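Local coordinates for low temperature requirement C protein (Listeria monocytogenes, PDB 1Y9I), which probably removes the phosphate from phosphatidylglycerophosphate, as a putative membrane-bound lipid phosphatase with a binuclear metal site, at the interface of chains A and B and the interface of chains A and C. Coordinates in Å, arbitrary orientation; residue numbers count along the deposited sequence, not the author numbering. Chains: chain A/B/C, low temperature requirement C protein.

Contact 1: the interface of chains A and B. Residues chain A 80-84; chain B 13, 17, 66, 70.
Polar contact between A:Val81 and B:Gln70 centres on the backbone N of A:Val81, which lies 2.8 Å from the side-chain amide NE2 of B:Gln70. As modelled, both atoms are N-H donors. The spacing would suit a hydrogen bond if the amide oxygen took this place, so the amide is probably turned over. The B:Gln70 chain leaves helix 59-76 with CG anti to the backbone N (chi1 177°) and bends at chi2, which brings its amide to the chain A backbone.

Apolar contacts surround this pair. A:Val81 meets the indole of B:Trp17 tip to tip, its CG2 methyl 3.4 Å from CZ3 on the benzo rim. The methylenes of B:Gln70 pack against two leucine methyls: CG lies 3.7 Å from A:Leu80 CD2, and CB is equally far from A:Leu84 CD2.

Further along, A:Pro83, which follows a cis peptide bond, sets its CD 3.9 Å from B:Lys13 CB. The ring also crosses B:Leu66 at about a right angle. Within chain B, B:Lys13 CE sits above one face of the B:Trp17 indole, offset toward its rim.

The patch seats the extended segment before helix 84-89 on helices 9-20 and 59-76 of the neighbour, helping to join two subunits of the tetramer.

Contact 2: the interface of chains A and C. Residues chain A 39, 115-116, 119; chain C 118, 122.
Helix 114-123 of chain A packs against the same helix of chain C across a two-fold axis, and C:Lys122 reaches across onto chain A, with 103 Å² of its surface hidden there. Its CG starts anti to the carbonyl carbon, and bends at chi2 (-60°) and chi3 (-65°) fold the aliphatic chain along chain A.

The first methylenes pass above the inner rim of the A:Tyr119 ring: C:Lys122 CB stands over the CG/CD1 side, 3.7 Å from A:Tyr119 CD1, and C:Lys122 CG lies beyond the ring against A:Tyr119 CB, at 3.4 Å. The lysine chain crosses the A:Thr115 side chain at about a right angle, with CD 3.8 Å from A:Thr115 CB. CE then passes the side-chain amide oxygen of A:Asn116, at 3.4 Å from OD1. This oxygen also lies 3.6 Å from NZ, too far to count as a firm bond, yet its partial negative charge may favour a positive charge on NZ.

Where the two helices come together, C:Gly118 has no side chain to hold them apart, and its CA sits 3.6 Å from A:Thr115 CA.

Beyond the helix, A:Tyr39 contributes from a loop of chain A. The lysine amine of C:Lys122 donates a hydrogen bond to its phenol oxygen, NZ to OH 3.2 Å, approaching from well above the ring plane rather than within it.

Contact 3: the interface of chains A and B. Residues chain A 97, 100-101, 104; chain B 97, 100-101, 104.
A:Ile100 and B:Ile100 meet near the two-fold axis between the 97-106 helices, their side chains running past each other in opposite directions. The gamma-methyls touch, A:Ile100 CG2 to B:Ile100 CG2 at 3.6 Å, because each is anti to its own backbone N while CG1 is anti to the carbonyl carbon (chi1 -75° in both chains).

From there each isoleucine carries its CG1-CD1 arm to a serine of the partner. A:Ile100 CD1 lies 3.8 Å from B:Ser104 CB, and B:Ile100 CD1 is 3.9 Å from A:Ser104 CB, so the serines present carbon to the interface. To either side, a valine and a leucine cross obliquely: A:Val97 CG1 approaches B:Leu101 CD1 to 3.6 Å, and A:Leu101 CD1 repeats this against B:Val97 CG1. No polar bond crosses this patch, and the contact is made by apolar packing.

Behind this shell, bonds within each chain fix the serines. The hydroxyl sits between the backbone N and the carbonyl carbon (chi1 73° in A:Ser104), where it donates back to the carbonyl of residue 101 one turn earlier. That engages the polar atom within its own helix and helps fix the hydroxyl's rotation about CA-CB, leaving CB toward the partner isoleucine. In chain A the A:Ser104 OG to A:Leu101 O hydrogen bond is short, at 2.5 Å, lying in the carbonyl plane with a C=O...OG angle of 158°.

Contact 1: the interface of chains A and B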
loop_
_atom_site.group_PDB
_atom_site.type_symbol
_atom_site.label_atom_id
_atom_site.label_comp_id
_atom_site.label_asym_id
_atom_site.label_seq_id
_atom_site.Cartn_x
_atom_site.Cartn_y
_atom_site.Cartn_z
ATOM N N LEU A 80 -8.103 -21.655 15.600
ATOM C CA LEU A 80 -8.859 -20.705 14.788
ATOM C C LEU A 80 -10.250 -21.190 14.420
ATOM O O LEU A 80 -10.497 -22.392 14.316
ATOM C CB LEU A 80 -8.099 -20.384 13.497
ATOM C CG LEU A 80 -6.693 -19.797 13.644
ATOM C CD1 LEU A 80 -6.079 -19.613 12.252
ATOM C CD2 LEU A 80 -6.758 -18.462 14.385
ATOM N N VAL A 81 -11.159 -20.244 14.225
ATOM C CA VAL A 81 -12.516 -20.570 13.823
ATOM C C VAL A 81 -12.447 -21.000 12.362
ATOM O O VAL A 81 -11.533 -20.598 11.633
ATOM C CB VAL A 81 -13.454 -19.340 13.916
ATOM C CG1 VAL A 81 -13.461 -18.791 15.329
ATOM C CG2 VAL A 81 -13.000 -18.257 12.933
ATOM N N GLN A 82 -13.394 -21.823 11.934
ATOM C CA GLN A 82 -13.431 -22.247 10.539
ATOM C C GLN A 82 -14.218 -21.169 9.803
ATOM O O GLN A 82 -15.099 -20.538 10.386
ATOM C CB GLN A 82 -14.140 -23.599 10.390
ATOM C CG GLN A 82 -13.377 -24.793 10.938
ATOM C CD GLN A 82 -12.059 -25.042 10.213
ATOM O OE1 GLN A 82 -11.749 -24.388 9.213
ATOM N NE2 GLN A 82 -11.280 -25.998 10.715
ATOM N N PRO A 83 -13.921 -20.948 8.512
ATOM C CA PRO A 83 -12.912 -21.630 7.696
ATOM C C PRO A 83 -11.512 -21.007 7.760
ATOM O O PRO A 83 -10.608 -21.444 7.044
ATOM C CB PRO A 83 -13.507 -21.543 6.302
ATOM C CG PRO A 83 -14.089 -20.172 6.307
ATOM C CD PRO A 83 -14.756 -20.072 7.671
ATOM N N LEU A 84 -11.328 -19.993 8.601
ATOM C CA LEU A 84 -10.020 -19.348 8.714
ATOM C C LEU A 84 -8.968 -20.381 9.104
ATOM O O LEU A 84 -7.827 -20.331 8.646
ATOM C CB LEU A 84 -10.056 -18.222 9.756
ATOM C CG LEU A 84 -8.753 -17.422 9.919
ATOM C CD1 LEU A 84 -8.461 -16.618 8.654
ATOM C CD2 LEU A 84 -8.870 -16.492 11.113
ATOM N N LYS B 13 -19.434 -16.966 6.829
ATOM C CA LYS B 13 -18.873 -16.721 8.148
ATOM C C LYS B 13 -18.544 -15.247 8.329
ATOM O O LYS B 13 -18.800 -14.677 9.387
ATOM C CB LYS B 13 -17.614 -17.566 8.366
ATOM C CG LYS B 13 -16.975 -17.385 9.733
ATOM C CD LYS B 13 -17.954 -17.729 10.858
ATOM C CE LYS B 13 -17.279 -17.658 12.218
ATOM N NZ LYS B 13 -18.234 -17.938 13.332
ATOM N N TRP B 17 -20.233 -13.396 11.278
ATOM C CA TRP B 17 -19.381 -12.901 12.354
ATOM C C TRP B 17 -19.528 -11.394 12.571
ATOM O O TRP B 17 -19.443 -10.919 13.700
ATOM C CB TRP B 17 -17.910 -13.248 12.096
ATOM C CG TRP B 17 -17.168 -13.606 13.352
ATOM C CD1 TRP B 17 -17.642 -13.529 14.632
ATOM C CD2 TRP B 17 -15.839 -14.133 13.449
ATOM N NE1 TRP B 17 -16.695 -13.978 15.518
ATOM C CE2 TRP B 17 -15.576 -14.356 14.820
ATOM C CE3 TRP B 17 -14.841 -14.439 12.510
ATOM C CZ2 TRP B 17 -14.358 -14.872 15.280
ATOM C CZ3 TRP B 17 -13.626 -14.953 12.966
ATOM C CH2 TRP B 17 -13.397 -15.164 14.343
ATOM N N LEU B 66 -12.409 -11.900 8.615
ATOM C CA LEU B 66 -12.179 -13.058 9.488
ATOM C C LEU B 66 -10.918 -12.927 10.332
ATOM O O LEU B 66 -10.937 -13.166 11.539
ATOM C CB LEU B 66 -12.075 -14.352 8.670
ATOM C CG LEU B 66 -13.372 -15.088 8.337
ATOM C CD1 LEU B 66 -14.275 -14.203 7.501
ATOM C CD2 LEU B 66 -13.045 -16.374 7.592
ATOM N N GLN B 70 -11.008 -12.345 14.280
ATOM C CA GLN B 70 -10.420 -13.465 15.012
ATOM C C GLN B 70 -9.461 -12.922 16.068
ATOM O O GLN B 70 -9.436 -13.390 17.211
ATOM C CB GLN B 70 -9.662 -14.386 14.053
ATOM C CG GLN B 70 -8.948 -15.551 14.722
ATOM C CD GLN B 70 -9.904 -16.503 15.419
ATOM O OE1 GLN B 70 -10.364 -16.238 16.535
ATOM N NE2 GLN B 70 -10.218 -17.609 14.762
#

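Contact 2: the interface of chains A and C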
loop_
_atom_site.group_PDB
_atom_site.type_symbol
_atom_site.label_atom_id
_atom_site.label_comp_id
_atom_site.label_asym_id
_atom_site.label_seq_id
_atom_site.Cartn_x
_atom_site.Cartn_y
_atom_site.Cartn_z
ATOM N N TYR A 39 24.590 -6.973 -7.428
ATOM C CA TYR A 39 24.698 -5.538 -7.659
ATOM C C TYR A 39 25.865 -4.903 -6.910
ATOM O O TYR A 39 26.229 -3.757 -7.167
ATOM C CB TYR A 39 23.385 -4.859 -7.257
ATOM C CG TYR A 39 22.178 -5.477 -7.928
ATOM C CD1 TYR A 39 21.999 -5.381 -9.311
ATOM C CD2 TYR A 39 21.239 -6.196 -7.189
ATOM C CE1 TYR A 39 20.917 -5.992 -9.939
ATOM C CE2 TYR A 39 20.154 -6.810 -7.807
ATOM C CZ TYR A 39 20.001 -6.704 -9.182
ATOM O OH TYR A 39 18.936 -7.321 -9.797
ATOM N N THR A 115 9.905 -5.094 -5.339
ATOM C CA THR A 115 10.262 -6.176 -6.244
ATOM C C THR A 115 11.081 -7.303 -5.601
ATOM O O THR A 115 10.870 -8.473 -5.916
ATOM C CB THR A 115 10.966 -5.628 -7.518
ATOM O OG1 THR A 115 12.031 -4.749 -7.149
ATOM C CG2 THR A 115 9.964 -4.856 -8.375
ATOM N N ASN A 116 11.986 -6.972 -4.685
ATOM C CA ASN A 116 12.769 -8.017 -4.038
ATOM C C ASN A 116 11.889 -8.893 -3.158
ATOM O O ASN A 116 12.146 -10.085 -2.989
ATOM C CB ASN A 116 13.911 -7.422 -3.207
ATOM C CG ASN A 116 15.163 -7.189 -4.036
ATOM O OD1 ASN A 116 15.321 -7.777 -5.105
ATOM N ND2 ASN A 116 16.063 -6.346 -3.542
ATOM N N TYR A 119 10.052 -11.241 -5.661
ATOM C CA TYR A 119 11.032 -12.136 -6.258
ATOM C C TYR A 119 11.510 -13.227 -5.309
ATOM O O TYR A 119 11.545 -14.405 -5.669
ATOM C CB TYR A 119 12.234 -11.321 -6.747
ATOM C CG TYR A 119 13.390 -12.156 -7.262
ATOM C CD1 TYR A 119 13.254 -12.945 -8.405
ATOM C CD2 TYR A 119 14.623 -12.147 -6.611
ATOM C CE1 TYR A 119 14.316 -13.702 -8.888
ATOM C CE2 TYR A 119 15.695 -12.902 -7.085
ATOM C CZ TYR A 119 15.532 -13.674 -8.223
ATOM O OH TYR A 119 16.585 -14.415 -8.702
ATOM N N GLY C 118 6.804 -8.693 -8.397
ATOM C CA GLY C 118 8.212 -8.594 -8.044
ATOM C C GLY C 118 9.063 -9.600 -8.793
ATOM O O GLY C 118 10.144 -9.282 -9.288
ATOM N N LYS C 122 12.022 -8.697 -11.620
ATOM C CA LYS C 122 13.434 -9.003 -11.415
ATOM C C LYS C 122 13.999 -9.867 -12.536
ATOM O O LYS C 122 15.110 -9.627 -13.001
ATOM C CB LYS C 122 13.654 -9.690 -10.061
ATOM C CG LYS C 122 13.255 -8.847 -8.853
ATOM C CD LYS C 122 14.024 -7.528 -8.760
ATOM C CE LYS C 122 15.512 -7.739 -8.513
ATOM N NZ LYS C 122 16.218 -6.438 -8.276
#

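Contact 3: the interface of chains A and B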
loop_
_atom_site.group_PDB
_atom_site.type_symbol
_atom_site.label_atom_id
_atom_site.label_comp_id
_atom_site.label_asym_id
_atom_site.label_seq_id
_atom_site.Cartn_x
_atom_site.Cartn_y
_atom_site.Cartn_z
ATOM N N VAL A 97 -3.811 -12.161 3.147
ATOM C CA VAL A 97 -3.600 -11.333 4.320
ATOM C C VAL A 97 -2.148 -11.439 4.790
ATOM O O VAL A 97 -1.598 -10.470 5.315
ATOM C CB VAL A 97 -4.583 -11.708 5.473
ATOM C CG1 VAL A 97 -4.338 -10.819 6.684
ATOM C CG2 VAL A 97 -6.022 -11.527 4.997
ATOM N N ILE A 100 -0.150 -9.030 2.810
ATOM C CA ILE A 100 -0.483 -7.658 3.194
ATOM C C ILE A 100 0.306 -7.250 4.437
ATOM O O ILE A 100 0.913 -6.178 4.486
ATOM C CB ILE A 100 -2.004 -7.528 3.496
ATOM C CG1 ILE A 100 -2.798 -7.523 2.185
ATOM C CG2 ILE A 100 -2.285 -6.286 4.312
ATOM C CD1 ILE A 100 -2.552 -6.314 1.318
ATOM N N LEU A 101 0.289 -8.112 5.446
ATOM C CA LEU A 101 1.003 -7.833 6.683
ATOM C C LEU A 101 2.499 -7.657 6.421
ATOM O O LEU A 101 3.124 -6.732 6.940
ATOM C CB LEU A 101 0.778 -8.977 7.675
ATOM C CG LEU A 101 1.518 -8.885 9.006
ATOM C CD1 LEU A 101 1.044 -7.666 9.788
ATOM C CD2 LEU A 101 1.275 -10.166 9.790
ATOM N N SER A 104 3.933 -4.396 5.020
ATOM C CA SER A 104 4.121 -3.319 5.989
ATOM C C SER A 104 5.564 -3.325 6.506
ATOM O O SER A 104 6.087 -2.294 6.939
ATOM C CB SER A 104 3.139 -3.465 7.160
ATOM O OG SER A 104 3.501 -4.532 8.021
ATOM N N VAL B 97 -1.160 -2.567 12.728
ATOM C CA VAL B 97 -1.545 -3.729 11.935
ATOM C C VAL B 97 -3.037 -3.695 11.607
ATOM O O VAL B 97 -3.459 -4.142 10.538
ATOM C CB VAL B 97 -1.189 -5.052 12.662
ATOM C CG1 VAL B 97 -1.617 -6.255 11.825
ATOM C CG2 VAL B 97 0.311 -5.102 12.918
ATOM N N ILE B 100 -3.443 -1.536 8.641
ATOM C CA ILE B 100 -2.853 -2.186 7.469
ATOM C C ILE B 100 -3.873 -3.156 6.869
ATOM O O ILE B 100 -4.125 -3.159 5.657
ATOM C CB ILE B 100 -1.565 -2.968 7.865
ATOM C CG1 ILE B 100 -0.410 -1.992 8.107
ATOM C CG2 ILE B 100 -1.195 -3.967 6.783
ATOM C CD1 ILE B 100 -0.002 -1.213 6.876
ATOM N N LEU B 101 -4.458 -3.980 7.729
ATOM C CA LEU B 101 -5.450 -4.953 7.297
ATOM C C LEU B 101 -6.665 -4.244 6.689
ATOM O O LEU B 101 -7.189 -4.668 5.657
ATOM C CB LEU B 101 -5.883 -5.817 8.488
ATOM C CG LEU B 101 -6.904 -6.917 8.187
ATOM C CD1 LEU B 101 -6.315 -7.906 7.187
ATOM C CD2 LEU B 101 -7.286 -7.635 9.475
ATOM N N SER B 104 -6.409 -3.010 3.030
ATOM C CA SER B 104 -6.600 -3.983 1.954
ATOM C C SER B 104 -8.065 -4.032 1.534
ATOM O O SER B 104 -8.384 -4.367 0.396
ATOM C CB SER B 104 -6.118 -5.379 2.381
ATOM O OG SER B 104 -6.962 -5.952 3.370
#

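Contacts 1 and 3 belong to the same A-B interface, their C-alpha centres about 17 Å apart: contact 3 lies near its two-fold axis, and contact 1 lies further out, with a symmetric twin. Contact 2 joins chain A to chain C instead, about 21 Å from contact 3 and 34 Å from contact 1. Short 3-10 turns connect helix 97-106 of contact 3 to helix 114-123 of contact 2, so one stretch of chain serves both neighbours, which fits its place in the deposited tetramer. Helix 97-106 also carries the metal ligands Asp98 and Glu99, which may couple subunit pairing to the placement of the metal site.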